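Local coordinates for cutm, flavoprotein of carbon monoxide dehydrogenase (Hydrogenophaga pseudoflava, PDB 1FFV) that carries the FAD of carbon monoxide dehydrogenase and, as the flavoprotein subunit, probably passes on the electrons released when CO is oxidised, at residues L186-A196 and L260-A271. Residues are numbered along the deposited sequence; the frame is centred on the assembly and turned at random.
Sequences LKRKTGDWATA and LRGDADYKTAMA. With FAD (flavin-adenine dinucleotide), chain J.
A chi1 of -171° swings the D192 carboxylate opposite its backbone nitrogen, and a bend at chi3 (-74°) brings R261 NH1 to it; the two side chains run antiparallel to each other, their planes 40° apart, and meet in a salt bridge. R261 NH1 lies 2.8 Å from D192 OD1, at the edge of the guanidinium; the hydrogen bond is weak because the N-H points well off the oxygen, and a second weak one goes to W193 O. The other carboxylate oxygen, OD2, takes a straighter bond on its syn side from R188 NH1 (2.8 Å), so D192 sits between two arginines and probably offsets the charge of R188 NH1 and R261 NH1, 3.2 Å apart. R188 crosses R261 at about a right angle, its guanidinium laid over R261 CG, while its NH2 also pairs with an acidic side chain of another protein chain. Further along, T195 lies alongside R261, OG1 against CG, and water 1 joins T195 OG1 to R261 O. Water 2 lies between T195 O and K267 NZ, which is also held by D259 and A257 O. At the strand ends, L186 CD1 presses tightly on M270 CG (3.4 Å) and A196 CB rests on M270 CB, packing the start of helix 264-285 against the base of the loop. W193 turns its indole away from R261 and lays one face over the isoalloxazine, with CZ2 3.3 Å from FAD C9A. Were W193 an alanine, that flavin face would probably lose its aromatic cover and the ring system be less firmly held. The arrangement is that of a flavin-site loop between two antiparallel strands in the C-terminal domain of a molybdenum hydroxylase flavoprotein, tied by the R188-D192-R261 salt-bridge network to the turn before helix 264-285.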
loop_
_atom_site.group_PDB
_atom_site.type_symbol
_atom_site.label_atom_id
_atom_site.label_comp_id
_atom_site.label_asym_id
_atom_site.label_seq_id
_atom_site.Cartn_x
_atom_site.Cartn_y
_atom_site.Cartn_z
ATOM N N LEU C 186 23.094 -28.993 37.054
ATOM C CA LEU C 186 23.907 -29.009 35.840
ATOM C C LEU C 186 22.922 -28.791 34.689
ATOM O O LEU C 186 22.005 -29.589 34.502
ATOM C CB LEU C 186 24.580 -30.374 35.691
ATOM C CG LEU C 186 25.894 -30.526 34.921
ATOM C CD1 LEU C 186 25.920 -31.920 34.340
ATOM C CD2 LEU C 186 26.034 -29.511 33.805
ATOM N N LYS C 187 23.135 -27.751 33.894
ATOM C CA LYS C 187 22.220 -27.424 32.790
ATOM C C LYS C 187 22.987 -26.876 31.575
ATOM O O LYS C 187 23.986 -26.171 31.751
ATOM C CB LYS C 187 21.247 -26.347 33.285
ATOM C CG LYS C 187 22.017 -25.130 33.765
ATOM C CD LYS C 187 21.212 -24.075 34.455
ATOM C CE LYS C 187 22.170 -22.960 34.862
ATOM N NZ LYS C 187 21.596 -22.093 35.912
ATOM N N ARG C 188 22.499 -27.162 30.359
ATOM C CA ARG C 188 23.139 -26.682 29.122
ATOM C C ARG C 188 23.138 -25.166 29.023
ATOM O O ARG C 188 24.068 -24.567 28.480
ATOM C CB ARG C 188 22.428 -27.209 27.871
ATOM C CG ARG C 188 22.588 -28.678 27.588
ATOM C CD ARG C 188 21.227 -29.300 27.583
ATOM N NE ARG C 188 20.884 -29.888 26.302
ATOM C CZ ARG C 188 19.650 -29.972 25.821
ATOM N NH1 ARG C 188 18.617 -29.492 26.506
ATOM N NH2 ARG C 188 19.446 -30.584 24.666
ATOM N N LYS C 189 22.058 -24.558 29.499
ATOM C CA LYS C 189 21.902 -23.112 29.466
ATOM C C LYS C 189 20.908 -22.682 30.515
ATOM O O LYS C 189 20.205 -23.514 31.096
ATOM C CB LYS C 189 21.385 -22.660 28.103
ATOM C CG LYS C 189 20.209 -23.473 27.620
ATOM C CD LYS C 189 19.638 -22.917 26.344
ATOM C CE LYS C 189 18.813 -21.676 26.616
ATOM N NZ LYS C 189 18.168 -21.253 25.345
ATOM N N THR C 190 20.861 -21.376 30.757
ATOM C CA THR C 190 19.934 -20.806 31.716
ATOM C C THR C 190 18.519 -21.039 31.176
ATOM O O THR C 190 18.276 -20.891 29.974
ATOM C CB THR C 190 20.208 -19.283 31.913
ATOM O OG1 THR C 190 19.382 -18.773 32.966
ATOM C CG2 THR C 190 19.923 -18.505 30.645
ATOM N N GLY C 191 17.618 -21.485 32.051
ATOM C CA GLY C 191 16.239 -21.735 31.657
ATOM C C GLY C 191 15.944 -23.095 31.048
ATOM O O GLY C 191 14.891 -23.290 30.426
ATOM N N ASP C 192 16.885 -24.026 31.189
ATOM C CA ASP C 192 16.722 -25.373 30.653
ATOM C C ASP C 192 16.584 -26.335 31.819
ATOM O O ASP C 192 16.915 -25.997 32.958
ATOM C CB ASP C 192 17.944 -25.752 29.804
ATOM C CG ASP C 192 17.766 -27.066 29.035
ATOM O OD1 ASP C 192 16.626 -27.540 28.849
ATOM O OD2 ASP C 192 18.787 -27.621 28.584
ATOM N N TRP C 193 16.065 -27.525 31.544
ATOM C CA TRP C 193 15.917 -28.536 32.578
ATOM C C TRP C 193 17.283 -29.124 32.888
ATOM O O TRP C 193 18.171 -29.150 32.039
ATOM C CB TRP C 193 14.931 -29.616 32.137
ATOM C CG TRP C 193 13.504 -29.141 32.184
ATOM C CD1 TRP C 193 12.621 -29.296 33.219
ATOM C CD2 TRP C 193 12.794 -28.446 31.155
ATOM N NE1 TRP C 193 11.405 -28.747 32.895
ATOM C CE2 TRP C 193 11.481 -28.219 31.632
ATOM C CE3 TRP C 193 13.136 -27.990 29.876
ATOM C CZ2 TRP C 193 10.507 -27.561 30.870
ATOM C CZ3 TRP C 193 12.174 -27.335 29.121
ATOM C CH2 TRP C 193 10.869 -27.127 29.623
ATOM N N ALA C 194 17.463 -29.551 34.125
ATOM C CA ALA C 194 18.732 -30.109 34.549
ATOM C C ALA C 194 19.115 -31.388 33.823
ATOM O O ALA C 194 18.250 -32.183 33.439
ATOM C CB ALA C 194 18.700 -30.372 36.044
ATOM N N THR C 195 20.415 -31.540 33.579
ATOM C CA THR C 195 20.942 -32.762 32.990
ATOM C C THR C 195 21.003 -33.710 34.200
ATOM O O THR C 195 20.807 -34.917 34.089
ATOM C CB THR C 195 22.369 -32.555 32.434
ATOM O OG1 THR C 195 22.327 -31.634 31.337
ATOM C CG2 THR C 195 22.952 -33.874 31.957
ATOM N N ALA C 196 21.268 -33.118 35.362
ATOM C CA ALA C 196 21.341 -33.812 36.634
ATOM C C ALA C 196 21.326 -32.738 37.721
ATOM O O ALA C 196 21.844 -31.643 37.523
ATOM C CB ALA C 196 22.609 -34.638 36.721
ATOM N N LEU C 260 19.066 -36.052 24.453
ATOM C CA LEU C 260 20.040 -35.073 23.985
ATOM C C LEU C 260 20.873 -34.405 25.074
ATOM O O LEU C 260 21.844 -33.724 24.769
ATOM C CB LEU C 260 19.377 -34.042 23.065
ATOM C CG LEU C 260 18.825 -34.686 21.784
ATOM C CD1 LEU C 260 18.122 -33.655 20.925
ATOM C CD2 LEU C 260 19.957 -35.355 21.000
ATOM N N ARG C 261 20.501 -34.617 26.335
ATOM C CA ARG C 261 21.242 -34.068 27.475
ATOM C C ARG C 261 22.377 -35.022 27.867
ATOM O O ARG C 261 23.240 -34.682 28.677
ATOM C CB ARG C 261 20.312 -33.824 28.664
ATOM C CG ARG C 261 19.997 -32.357 28.897
ATOM C CD ARG C 261 18.835 -32.150 29.859
ATOM N NE ARG C 261 17.570 -32.480 29.215
ATOM C CZ ARG C 261 16.653 -31.587 28.858
ATOM N NH1 ARG C 261 16.845 -30.296 29.092
ATOM N NH2 ARG C 261 15.573 -31.987 28.200
ATOM N N GLY C 262 22.366 -36.216 27.278
ATOM C CA GLY C 262 23.407 -37.191 27.548
ATOM C C GLY C 262 22.922 -38.612 27.756
ATOM O O GLY C 262 21.717 -38.863 27.843
ATOM N N ASP C 263 23.861 -39.550 27.817
ATOM C CA ASP C 263 23.513 -40.946 28.055
ATOM C C ASP C 263 23.470 -41.245 29.560
ATOM O O ASP C 263 23.702 -40.355 30.383
ATOM C CB ASP C 263 24.471 -41.899 27.320
ATOM C CG ASP C 263 25.938 -41.715 27.710
ATOM O OD1 ASP C 263 26.257 -40.951 28.645
ATOM O OD2 ASP C 263 26.794 -42.362 27.072
ATOM N N ALA C 264 23.140 -42.483 29.914
ATOM C CA ALA C 264 23.057 -42.891 31.317
ATOM C C ALA C 264 24.412 -42.719 31.995
ATOM O O ALA C 264 24.500 -42.331 33.157
ATOM C CB ALA C 264 22.597 -44.348 31.417
ATOM N N ASP C 265 25.462 -42.997 31.235
ATOM C CA ASP C 265 26.836 -42.892 31.700
ATOM C C ASP C 265 27.150 -41.481 32.220
ATOM O O ASP C 265 27.604 -41.326 33.355
ATOM C CB ASP C 265 27.780 -43.292 30.553
ATOM C CG ASP C 265 29.247 -43.248 30.944
ATOM O OD1 ASP C 265 29.582 -43.614 32.096
ATOM O OD2 ASP C 265 30.070 -42.864 30.079
ATOM N N TYR C 266 26.859 -40.464 31.406
ATOM C CA TYR C 266 27.103 -39.073 31.778
ATOM C C TYR C 266 26.179 -38.562 32.888
ATOM O O TYR C 266 26.644 -37.922 33.839
ATOM C CB TYR C 266 26.986 -38.160 30.550
ATOM C CG TYR C 266 27.287 -36.694 30.820
ATOM C CD1 TYR C 266 28.518 -36.300 31.345
ATOM C CD2 TYR C 266 26.358 -35.702 30.521
ATOM C CE1 TYR C 266 28.820 -34.961 31.558
ATOM C CE2 TYR C 266 26.650 -34.355 30.729
ATOM C CZ TYR C 266 27.887 -33.993 31.248
ATOM O OH TYR C 266 28.207 -32.670 31.446
ATOM N N LYS C 267 24.882 -38.835 32.771
ATOM C CA LYS C 267 23.935 -38.361 33.783
ATOM C C LYS C 267 24.217 -38.939 35.162
ATOM O O LYS C 267 24.171 -38.221 36.159
ATOM C CB LYS C 267 22.490 -38.629 33.362
ATOM C CG LYS C 267 22.078 -37.859 32.116
ATOM C CD LYS C 267 20.608 -38.052 31.802
ATOM C CE LYS C 267 20.234 -37.390 30.487
ATOM N NZ LYS C 267 18.768 -37.390 30.271
ATOM N N THR C 268 24.576 -40.220 35.205
ATOM C CA THR C 268 24.894 -40.879 36.462
ATOM C C THR C 268 26.127 -40.236 37.077
ATOM O O THR C 268 26.120 -39.870 38.254
ATOM C CB THR C 268 25.151 -42.380 36.266
ATOM O OG1 THR C 268 23.921 -43.023 35.916
ATOM C CG2 THR C 268 25.682 -43.011 37.542
ATOM N N ALA C 269 27.172 -40.078 36.267
ATOM C CA ALA C 269 28.419 -39.469 36.728
ATOM C C ALA C 269 28.167 -38.052 37.221
ATOM O O ALA C 269 28.712 -37.638 38.244
ATOM C CB ALA C 269 29.456 -39.465 35.613
ATOM N N MET C 270 27.317 -37.319 36.510
ATOM C CA MET C 270 27.005 -35.955 36.904
ATOM C C MET C 270 26.167 -35.894 38.176
ATOM O O MET C 270 26.323 -34.974 38.983
ATOM C CB MET C 270 26.347 -35.204 35.754
ATOM C CG MET C 270 27.304 -34.977 34.581
ATOM S SD MET C 270 28.830 -34.121 35.065
ATOM C CE MET C 270 29.991 -35.482 35.161
ATOM N N ALA C 271 25.317 -36.900 38.377
ATOM C CA ALA C 271 24.492 -36.971 39.580
ATOM C C ALA C 271 25.414 -37.057 40.801
ATOM O O ALA C 271 25.234 -36.328 41.778
ATOM C CB ALA C 271 23.575 -38.178 39.522
HETATM P PA FAD J . 0.412 -26.259 34.450
HETATM O O1A FAD J . -1.041 -26.037 34.550
HETATM O O2A FAD J . 1.047 -25.991 33.283
HETATM O O5B FAD J . 0.536 -27.719 34.737
HETATM C C5B FAD J . 0.008 -28.263 35.930
HETATM C C4B FAD J . -0.119 -29.768 35.738
HETATM O O4B FAD J . -0.419 -30.251 37.084
HETATM C C3B FAD J . -1.331 -30.249 34.985
HETATM O O3B FAD J . -1.379 -31.603 34.711
HETATM C C2B FAD J . -2.408 -29.693 35.891
HETATM O O2B FAD J . -3.647 -30.223 35.563
HETATM C C1B FAD J . -1.907 -30.119 37.235
HETATM N N9A FAD J . -2.026 -29.153 38.312
HETATM C C8A FAD J . -1.582 -27.855 38.327
HETATM N N7A FAD J . -1.843 -27.234 39.475
HETATM C C5A FAD J . -2.493 -28.172 40.236
HETATM C C6A FAD J . -3.026 -28.118 41.589
HETATM N N6A FAD J . -2.978 -27.066 42.361
HETATM N N1A FAD J . -3.611 -29.276 42.009
HETATM C C2A FAD J . -3.680 -30.389 41.244
HETATM N N3A FAD J . -3.218 -30.531 40.004
HETATM C C4A FAD J . -2.622 -29.394 39.540
HETATM N N1 FAD J . 10.369 -26.299 35.505
HETATM C C2 FAD J . 11.383 -26.625 36.293
HETATM O O2 FAD J . 11.207 -27.173 37.330
HETATM N N3 FAD J . 12.731 -26.348 35.959
HETATM C C4 FAD J . 13.061 -25.721 34.788
HETATM O O4 FAD J . 14.228 -25.497 34.538
HETATM C C4X FAD J . 11.962 -25.360 33.907
HETATM N N5 FAD J . 12.224 -24.748 32.750
HETATM C C5X FAD J . 11.163 -24.429 31.961
HETATM C C6 FAD J . 11.452 -23.791 30.754
HETATM C C7 FAD J . 10.469 -23.429 29.891
HETATM C C7M FAD J . 10.814 -22.744 28.591
HETATM C C8 FAD J . 9.091 -23.695 30.212
HETATM C C8M FAD J . 7.977 -23.305 29.269
HETATM C C9 FAD J . 8.780 -24.331 31.423
HETATM C C9A FAD J . 9.803 -24.693 32.289
HETATM N N10 FAD J . 9.559 -25.346 33.532
HETATM C C10 FAD J . 10.595 -25.675 34.326
HETATM C "C1'" FAD J . 8.142 -25.623 33.941
HETATM C "C2'" FAD J . 7.292 -24.710 34.942
HETATM O "O2'" FAD J . 8.425 -24.762 35.768
HETATM C "C3'" FAD J . 6.233 -25.772 34.720
HETATM O "O3'" FAD J . 5.782 -24.424 34.454
HETATM C "C4'" FAD J . 4.966 -25.791 35.550
HETATM O "O4'" FAD J . 5.661 -27.081 35.520
HETATM C "C5'" FAD J . 3.768 -26.732 35.376
HETATM O "O5'" FAD J . 3.383 -25.614 36.470
HETATM P P FAD J . 2.216 -24.704 36.078
HETATM O O1P FAD J . 1.971 -23.851 37.343
HETATM O O2P FAD J . 2.453 -23.941 34.948
HETATM O O3P FAD J . 1.077 -25.571 35.732
HETATM O O HOH W 1 24.125 -32.076 29.378
HETATM O O HOH W 2 18.636 -35.530 32.494
#